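Local coordinates for cobalamin biosynthesis protein (Agrobacterium tumefaciens, PDB 3BY5) that probably takes part in cobalamin (vitamin B12) biosynthesis, where its precise role is not established, at residues V41-L49 with L65-L75; A21-R31 with G55-L63. All coordinates share one frame; numbering follows the deposited sequence.

Interaction 1 (V41-L49 with L65-L75)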
loop_
_atom_site.group_PDB
_atom_site.type_symbol
_atom_site.label_atom_id
_atom_site.label_comp_id
_atom_site.label_asym_id
_atom_site.label_seq_id
_atom_site.Cartn_x
_atom_site.Cartn_y
_atom_site.Cartn_z
ATOM N N VAL A 41 -8.373 -9.508 9.456
ATOM C CA VAL A 41 -7.576 -8.506 8.757
ATOM C C VAL A 41 -7.870 -8.548 7.260
ATOM O O VAL A 41 -7.816 -9.611 6.640
ATOM C CB VAL A 41 -6.063 -8.745 8.998
ATOM C CG1 VAL A 41 -5.229 -7.720 8.266
ATOM C CG2 VAL A 41 -5.750 -8.718 10.484
ATOM N N ASP A 42 -8.192 -7.394 6.686
ATOM C CA ASP A 42 -8.412 -7.314 5.246
ATOM C C ASP A 42 -7.422 -6.398 4.529
ATOM O O ASP A 42 -7.516 -6.201 3.319
ATOM C CB ASP A 42 -9.871 -6.962 4.914
ATOM C CG ASP A 42 -10.468 -5.952 5.870
ATOM O OD1 ASP A 42 -9.886 -4.858 6.003
ATOM O OD2 ASP A 42 -11.522 -6.249 6.478
ATOM N N TYR A 43 -6.446 -5.881 5.273
ATOM C CA TYR A 43 -5.437 -4.986 4.717
ATOM C C TYR A 43 -4.191 -4.935 5.610
ATOM O O TYR A 43 -4.300 -4.844 6.825
ATOM C CB TYR A 43 -6.050 -3.589 4.551
ATOM C CG TYR A 43 -5.340 -2.685 3.584
ATOM C CD1 TYR A 43 -4.569 -1.628 4.046
ATOM C CD2 TYR A 43 -5.449 -2.873 2.206
ATOM C CE1 TYR A 43 -3.909 -0.784 3.172
ATOM C CE2 TYR A 43 -4.790 -2.030 1.316
ATOM C CZ TYR A 43 -4.022 -0.987 1.813
ATOM O OH TYR A 43 -3.359 -0.134 0.966
ATOM N N LEU A 44 -3.011 -5.012 5.008
ATOM C CA LEU A 44 -1.753 -4.928 5.757
ATOM C C LEU A 44 -1.046 -3.599 5.534
ATOM O O LEU A 44 -1.198 -2.980 4.483
ATOM C CB LEU A 44 -0.803 -6.063 5.367
ATOM C CG LEU A 44 -1.097 -7.490 5.808
ATOM C CD1 LEU A 44 0.028 -8.380 5.341
ATOM C CD2 LEU A 44 -1.252 -7.576 7.313
ATOM N N ALA A 45 -0.263 -3.174 6.523
ATOM C CA ALA A 45 0.466 -1.905 6.448
ATOM C C ALA A 45 1.802 -1.959 7.182
ATOM O O ALA A 45 1.967 -2.722 8.136
ATOM C CB ALA A 45 -0.380 -0.762 6.977
ATOM N N THR A 46 2.746 -1.138 6.728
ATOM C CA THR A 46 4.079 -1.091 7.317
ATOM C C THR A 46 4.740 0.270 7.158
ATOM O O THR A 46 4.303 1.103 6.371
ATOM C CB THR A 46 5.010 -2.212 6.756
ATOM O OG1 THR A 46 6.191 -2.305 7.558
ATOM C CG2 THR A 46 5.401 -1.964 5.304
ATOM N N ALA A 47 5.791 0.477 7.935
ATOM C CA ALA A 47 6.636 1.653 7.842
ATOM C C ALA A 47 7.653 1.393 6.738
ATOM O O ALA A 47 7.759 0.252 6.289
ATOM C CB ALA A 47 7.326 1.853 9.157
ATOM N N PRO A 48 8.377 2.424 6.316
ATOM C CA PRO A 48 9.443 2.261 5.321
ATOM C C PRO A 48 10.421 1.160 5.715
ATOM O O PRO A 48 11.101 1.277 6.734
ATOM C CB PRO A 48 10.144 3.621 5.342
ATOM C CG PRO A 48 9.085 4.576 5.762
ATOM C CD PRO A 48 8.216 3.828 6.731
ATOM N N LEU A 49 10.487 0.104 4.911
ATOM C CA LEU A 49 11.172 -1.119 5.307
ATOM C C LEU A 49 12.678 -1.001 5.094
ATOM O O LEU A 49 13.137 -0.229 4.252
ATOM C CB LEU A 49 10.624 -2.317 4.529
ATOM C CG LEU A 49 9.913 -2.002 3.212
ATOM C CD1 LEU A 49 10.922 -1.672 2.122
ATOM C CD2 LEU A 49 9.022 -3.159 2.791
ATOM N N LEU A 65 -3.349 -10.634 1.019
ATOM C CA LEU A 65 -3.719 -9.278 1.415
ATOM C C LEU A 65 -2.814 -8.267 0.727
ATOM O O LEU A 65 -1.681 -8.584 0.359
ATOM C CB LEU A 65 -3.606 -9.110 2.934
ATOM C CG LEU A 65 -4.460 -10.012 3.826
ATOM C CD1 LEU A 65 -4.075 -9.851 5.278
ATOM C CD2 LEU A 65 -5.940 -9.741 3.625
ATOM N N SER A 66 -3.327 -7.050 0.546
ATOM C CA SER A 66 -2.539 -5.950 0.004
ATOM C C SER A 66 -1.659 -5.382 1.102
ATOM O O SER A 66 -1.986 -5.501 2.281
ATOM C CB SER A 66 -3.443 -4.855 -0.561
ATOM O OG SER A 66 -4.036 -5.258 -1.778
ATOM N N LEU A 67 -0.539 -4.778 0.717
ATOM C CA LEU A 67 0.354 -4.141 1.676
ATOM C C LEU A 67 0.529 -2.673 1.337
ATOM O O LEU A 67 0.762 -2.332 0.191
ATOM C CB LEU A 67 1.711 -4.846 1.696
ATOM C CG LEU A 67 2.764 -4.324 2.673
ATOM C CD1 LEU A 67 2.402 -4.614 4.131
ATOM C CD2 LEU A 67 4.119 -4.910 2.328
ATOM N N GLU A 68 0.397 -1.804 2.331
ATOM C CA GLU A 68 0.755 -0.407 2.142
ATOM C C GLU A 68 2.038 -0.078 2.890
ATOM O O GLU A 68 2.099 -0.180 4.109
ATOM C CB GLU A 68 -0.377 0.538 2.551
ATOM C CG GLU A 68 -0.087 1.995 2.207
ATOM C CD GLU A 68 -1.230 2.934 2.553
ATOM O OE1 GLU A 68 -2.402 2.519 2.438
ATOM O OE2 GLU A 68 -0.959 4.100 2.922
ATOM N N ILE A 69 3.069 0.294 2.143
ATOM C CA ILE A 69 4.306 0.785 2.736
ATOM C C ILE A 69 4.157 2.298 2.860
ATOM O O ILE A 69 4.309 3.035 1.883
ATOM C CB ILE A 69 5.547 0.395 1.904
ATOM C CG1 ILE A 69 5.520 -1.108 1.598
ATOM C CG2 ILE A 69 6.841 0.806 2.634
ATOM C CD1 ILE A 69 6.345 -1.520 0.405
ATOM N N VAL A 70 3.826 2.736 4.071
ATOM C CA VAL A 70 3.444 4.116 4.343
ATOM C C VAL A 70 4.681 5.006 4.436
ATOM O O VAL A 70 5.600 4.699 5.185
ATOM C CB VAL A 70 2.622 4.201 5.653
ATOM C CG1 VAL A 70 2.178 5.608 5.915
ATOM C CG2 VAL A 70 1.412 3.290 5.581
ATOM N N ALA A 71 4.694 6.092 3.661
ATOM C CA ALA A 71 5.788 7.072 3.659
ATOM C C ALA A 71 5.986 7.714 5.028
ATOM O O ALA A 71 5.028 7.870 5.785
ATOM C CB ALA A 71 5.533 8.142 2.610
ATOM N N GLN A 72 7.228 8.088 5.332
ATOM C CA GLN A 72 7.596 8.659 6.634
ATOM C C GLN A 72 6.884 9.982 6.937
ATOM O O GLN A 72 6.562 10.259 8.089
ATOM C CB GLN A 72 9.119 8.828 6.729
ATOM C CG GLN A 72 9.673 8.981 8.154
ATOM C CD GLN A 72 9.682 7.676 8.944
ATOM O OE1 GLN A 72 10.054 6.619 8.427
ATOM N NE2 GLN A 72 9.280 7.750 10.208
ATOM N N GLU A 73 6.631 10.772 5.893
ATOM C CA GLU A 73 5.889 12.034 5.981
ATOM C C GLU A 73 4.464 11.805 6.444
ATOM O O GLU A 73 3.917 12.601 7.205
ATOM C CB GLU A 73 5.849 12.728 4.612
ATOM C CG GLU A 73 7.127 13.469 4.214
ATOM C CD GLU A 73 8.236 12.560 3.671
ATOM O OE1 GLU A 73 9.351 13.078 3.426
ATOM O OE2 GLU A 73 8.002 11.343 3.479
ATOM N N ARG A 74 3.875 10.712 5.965
ATOM C CA ARG A 74 2.505 10.332 6.274
ATOM C C ARG A 74 2.425 9.743 7.684
ATOM O O ARG A 74 1.460 9.987 8.405
ATOM C CB ARG A 74 1.994 9.347 5.211
ATOM C CG ARG A 74 0.532 8.906 5.332
ATOM C CD ARG A 74 -0.457 9.934 4.796
ATOM N NE ARG A 74 -1.016 10.772 5.858
ATOM C CZ ARG A 74 -2.169 10.535 6.484
ATOM N NH1 ARG A 74 -2.906 9.475 6.159
ATOM N NH2 ARG A 74 -2.585 11.363 7.437
ATOM N N LEU A 75 3.448 8.983 8.069
ATOM C CA LEU A 75 3.552 8.430 9.413
ATOM C C LEU A 75 3.662 9.525 10.444
ATOM O O LEU A 75 2.963 9.495 11.458
ATOM C CB LEU A 75 4.777 7.532 9.541
ATOM C CG LEU A 75 4.773 6.128 8.941
ATOM C CD1 LEU A 75 6.109 5.476 9.208
ATOM C CD2 LEU A 75 3.676 5.298 9.534
HETATM O O HOH W 1 -6.072 -6.727 0.802
#
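Leu44 and Thr46 each give an N-H to and take one from the strand 67-69 side, the alternating pattern of a parallel pair. Leu44 N donates to Ser66 O at 3.0 Å, and Glu68 N to Leu44 O at 2.9 Å. Two residues on, Thr46 N reaches Glu68 O, and Val70 N meets Thr46 O. A water extends the pairing at the start, donating to Asp42 O and accepting from Ser66 N. Tyr43 OH lies 3.2 Å from Glu68 OE1, and a weak hydrogen bond also links this hydroxyl to Glu68 OE1 of the second subunit. Within the chain, Glu68 OE1 sits at the edge of the Tyr43 ring, near its plane, with ring and carboxylate planes 77° apart, while Ser66 O lies over a ring face.

The N-to-C directions of the strands differ by 21°, and with helix 54-62 between them in sequence they form a beta-alpha-beta crossover. Strand 67-69 also pairs antiparallel with a strand of the second subunit, so the sheet continues across the dimer interface.

Leu44, Leu67, Thr46 and Ile69 share one face, on which helix 54-62 covers Leu44 and Thr46, and Ile69 meets Ile69 of the second subunit. Thr46 CG2 lies alongside Ile69 CG1 at 3.8 Å; with CG2 placed between backbone N and carbonyl carbon, OG1 stands anti to N (chi1 -168°) and bonds Ile15 O. Leu65 CD1 touches both Leu44 CG and Val41 CG1, the Leu65 side chain crossing each at about a right angle. Beyond the strands, Pro48 CD and Leu75 CD1 meet tip to tip at 3.6 Å.

Interaction 2 (A21-R31 with G55-L63); sequences AASDAIIAAVR and GLAEAAKGL
Ala59 CB enters the angle between Ser23, Ile26 and Ile27, lying 3.5 Å from Ser23 O and 3.6 Å from Ile26 CB. Ile27 CG1 comes to the same methyl from the next position along helix 23-37. No hydrogen bond crosses the contact, which is held by apolar packing and by two CA-H...O contacts near the N-terminal end of helix 23-37. There Gly55 CA points at Ala21 O over 3.5 Å with 160° at the hydrogen, and Ser23 CA approaches Gly55 O. The lack of a side chain on Gly55 lets the backbones close in, the CA atoms of Ser23 and Gly55 being 4.3 Å apart.

At the other end Leu63 spreads its two methyls. CD1 packs on Val30, 4.0 Å from Val30 CG2, while CD2 lies over the centre of one face of the Arg31 guanidinium, 4.2 Å above its plane. Ile27 and Leu63 lie antiparallel alongside each other, Ile27 CG1 4.1 Å from Leu63 CG. Leu63 CG is anti to its carbonyl carbon (chi1 -68°), which carries both methyls toward helix 23-37. The Ile26 and Leu56 side chains cross nearly perpendicularly, Ile26 CG2 touching Leu56 CD1.

The segment axes approach to 8.0 Å and cross at -54°, a close packing consistent with the small residues Ser23, Gly55 and Ala59 at the interface. Both helices lie against the same side of the sheet: Ile26 and Val30 rest on Ile15 of strand 11-17, Leu56 bridges Ile15 and Thr46, Leu63 covers Leu44 of strand 43-46, and Ala29 extends the packing to Val123 and Val125 of strand 123-129.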
loop_
_atom_site.group_PDB
_atom_site.type_symbol
_atom_site.label_atom_id
_atom_site.label_comp_id
_atom_site.label_asym_id
_atom_site.label_seq_id
_atom_site.Cartn_x
_atom_site.Cartn_y
_atom_site.Cartn_z
ATOM N N ALA A 21 13.175 -11.409 8.906
ATOM C CA ALA A 21 12.027 -12.118 9.451
ATOM C C ALA A 21 11.425 -12.981 8.354
ATOM O O ALA A 21 11.197 -12.500 7.243
ATOM C CB ALA A 21 10.999 -11.137 9.989
ATOM N N ALA A 22 11.197 -14.256 8.665
ATOM C CA ALA A 22 10.608 -15.203 7.717
ATOM C C ALA A 22 9.145 -14.858 7.465
ATOM O O ALA A 22 8.455 -14.384 8.366
ATOM C CB ALA A 22 10.739 -16.630 8.235
ATOM N N SER A 23 8.687 -15.093 6.237
ATOM C CA SER A 23 7.315 -14.789 5.836
ATOM C C SER A 23 6.294 -15.529 6.690
ATOM O O SER A 23 5.251 -14.982 7.032
ATOM C CB SER A 23 7.101 -15.112 4.354
ATOM O OG SER A 23 7.166 -16.505 4.109
ATOM N N ASP A 24 6.628 -16.765 7.053
ATOM C CA ASP A 24 5.779 -17.612 7.890
ATOM C C ASP A 24 5.666 -17.130 9.343
ATOM O O ASP A 24 4.686 -17.438 10.019
ATOM C CB ASP A 24 6.250 -19.073 7.824
ATOM C CG ASP A 24 7.767 -19.198 7.787
ATOM O OD1 ASP A 24 8.408 -19.078 8.858
ATOM O OD2 ASP A 24 8.316 -19.413 6.681
ATOM N N ALA A 25 6.662 -16.378 9.811
ATOM C CA ALA A 25 6.613 -15.760 11.134
ATOM C C ALA A 25 5.611 -14.616 11.150
ATOM O O ALA A 25 4.846 -14.469 12.103
ATOM C CB ALA A 25 7.982 -15.266 11.549
ATOM N N ILE A 26 5.629 -13.815 10.086
ATOM C CA ILE A 26 4.671 -12.730 9.892
ATOM C C ILE A 26 3.252 -13.286 9.783
ATOM O O ILE A 26 2.337 -12.764 10.416
ATOM C CB ILE A 26 4.972 -11.909 8.608
ATOM C CG1 ILE A 26 6.484 -11.710 8.363
ATOM C CG2 ILE A 26 4.179 -10.608 8.587
ATOM C CD1 ILE A 26 7.187 -10.727 9.262
ATOM N N ILE A 27 3.089 -14.348 8.987
ATOM C CA ILE A 27 1.786 -14.994 8.759
ATOM C C ILE A 27 1.193 -15.518 10.064
ATOM O O ILE A 27 0.031 -15.251 10.370
ATOM C CB ILE A 27 1.879 -16.129 7.700
ATOM C CG1 ILE A 27 2.111 -15.549 6.304
ATOM C CG2 ILE A 27 0.606 -16.982 7.686
ATOM C CD1 ILE A 27 2.520 -16.572 5.265
ATOM N N ALA A 28 2.015 -16.236 10.830
ATOM C CA ALA A 28 1.652 -16.737 12.153
ATOM C C ALA A 28 1.202 -15.622 13.087
ATOM O O ALA A 28 0.204 -15.767 13.788
ATOM C CB ALA A 28 2.823 -17.480 12.763
ATOM N N ALA A 29 1.942 -14.514 13.075
ATOM C CA ALA A 29 1.654 -13.342 13.898
ATOM C C ALA A 29 0.320 -12.665 13.568
ATOM O O ALA A 29 -0.366 -12.174 14.466
ATOM C CB ALA A 29 2.788 -12.342 13.783
ATOM N N VAL A 30 -0.030 -12.628 12.284
ATOM C CA VAL A 30 -1.276 -12.010 11.841
ATOM C C VAL A 30 -2.464 -12.896 12.218
ATOM O O VAL A 30 -3.443 -12.414 12.775
ATOM C CB VAL A 30 -1.254 -11.675 10.319
ATOM C CG1 VAL A 30 -2.601 -11.133 9.845
ATOM C CG2 VAL A 30 -0.167 -10.661 10.009
ATOM N N ARG A 31 -2.357 -14.196 11.956
ATOM C CA ARG A 31 -3.427 -15.137 12.294
ATOM C C ARG A 31 -3.643 -15.309 13.800
ATOM O O ARG A 31 -4.768 -15.558 14.238
ATOM C CB ARG A 31 -3.206 -16.497 11.630
ATOM C CG ARG A 31 -3.443 -16.514 10.127
ATOM C CD ARG A 31 -3.755 -17.924 9.651
ATOM N NE ARG A 31 -3.289 -18.168 8.285
ATOM C CZ ARG A 31 -4.002 -17.940 7.182
ATOM N NH1 ARG A 31 -5.236 -17.451 7.260
ATOM N NH2 ARG A 31 -3.473 -18.204 5.994
ATOM N N GLY A 55 10.450 -10.639 3.429
ATOM C CA GLY A 55 9.642 -11.470 4.316
ATOM C C GLY A 55 8.228 -10.954 4.466
ATOM O O GLY A 55 7.275 -11.723 4.429
ATOM N N LEU A 56 8.104 -9.639 4.604
ATOM C CA LEU A 56 6.817 -8.978 4.779
ATOM C C LEU A 56 5.985 -8.959 3.495
ATOM O O LEU A 56 4.762 -9.123 3.538
ATOM C CB LEU A 56 7.045 -7.562 5.305
ATOM C CG LEU A 56 5.913 -6.616 5.718
ATOM C CD1 LEU A 56 4.732 -7.317 6.373
ATOM C CD2 LEU A 56 6.502 -5.594 6.669
ATOM N N ALA A 57 6.651 -8.766 2.361
ATOM C CA ALA A 57 5.982 -8.746 1.066
ATOM C C ALA A 57 5.495 -10.135 0.663
ATOM O O ALA A 57 4.435 -10.266 0.051
ATOM C CB ALA A 57 6.901 -8.168 0.009
ATOM N N GLU A 58 6.266 -11.161 1.020
ATOM C CA GLU A 58 5.902 -12.556 0.756
ATOM C C GLU A 58 4.754 -13.046 1.642
ATOM O O GLU A 58 4.001 -13.932 1.244
ATOM C CB GLU A 58 7.117 -13.482 0.921
ATOM C CG GLU A 58 8.130 -13.426 -0.220
ATOM C CD GLU A 58 7.615 -14.055 -1.506
ATOM O OE1 GLU A 58 7.541 -15.302 -1.578
ATOM O OE2 GLU A 58 7.296 -13.298 -2.450
ATOM N N ALA A 59 4.635 -12.468 2.838
ATOM C CA ALA A 59 3.598 -12.845 3.806
ATOM C C ALA A 59 2.244 -12.294 3.416
ATOM O O ALA A 59 1.223 -12.953 3.610
ATOM C CB ALA A 59 3.964 -12.370 5.175
ATOM N N ALA A 60 2.246 -11.076 2.877
ATOM C CA ALA A 60 1.060 -10.465 2.298
ATOM C C ALA A 60 0.535 -11.297 1.129
ATOM O O ALA A 60 -0.672 -11.393 0.937
ATOM C CB ALA A 60 1.365 -9.052 1.850
ATOM N N LYS A 61 1.447 -11.902 0.366
ATOM C CA LYS A 61 1.097 -12.784 -0.748
ATOM C C LYS A 61 0.494 -14.077 -0.220
ATOM O O LYS A 61 -0.490 -14.578 -0.766
ATOM C CB LYS A 61 2.331 -13.074 -1.614
ATOM C CG LYS A 61 2.050 -13.826 -2.914
ATOM C CD LYS A 61 3.200 -13.695 -3.912
ATOM C CE LYS A 61 4.298 -14.743 -3.698
ATOM N NZ LYS A 61 3.909 -16.110 -4.163
ATOM N N GLY A 62 1.083 -14.594 0.856
ATOM C CA GLY A 62 0.603 -15.797 1.528
ATOM C C GLY A 62 -0.742 -15.601 2.192
ATOM O O GLY A 62 -1.586 -16.491 2.160
ATOM N N LEU A 63 -0.947 -14.426 2.782
ATOM C CA LEU A 63 -2.232 -14.086 3.391
ATOM C C LEU A 63 -3.247 -13.594 2.356
ATOM O O LEU A 63 -4.417 -13.395 2.681
ATOM C CB LEU A 63 -2.050 -13.025 4.479
ATOM C CG LEU A 63 -1.316 -13.376 5.773
ATOM C CD1 LEU A 63 -0.769 -12.114 6.384
ATOM C CD2 LEU A 63 -2.206 -14.097 6.766
#

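In the fold
The centres of interactions 1 and 2 lie about 14 Å apart, and their segments alternate along the chain: 21-31, 41-49, 55-63, 65-75. Successive elements thus serve the two contacts in turn, helix 23-37 leading to strand 43-46, then helix 54-62 and strand 67-69. Interaction 1 joins neighbouring strands of the mixed sheet; interaction 2 joins two helices on one of its faces. They touch directly, through Leu44 CD1 packed 3.8 Å from Ala60 CB and a probable hydrogen bond between Leu65 N and Ala60 O, 2.8 Å apart. Together they pack a layer of two helices on one face of the sheet, whose strand 67-69 carries it into the second subunit.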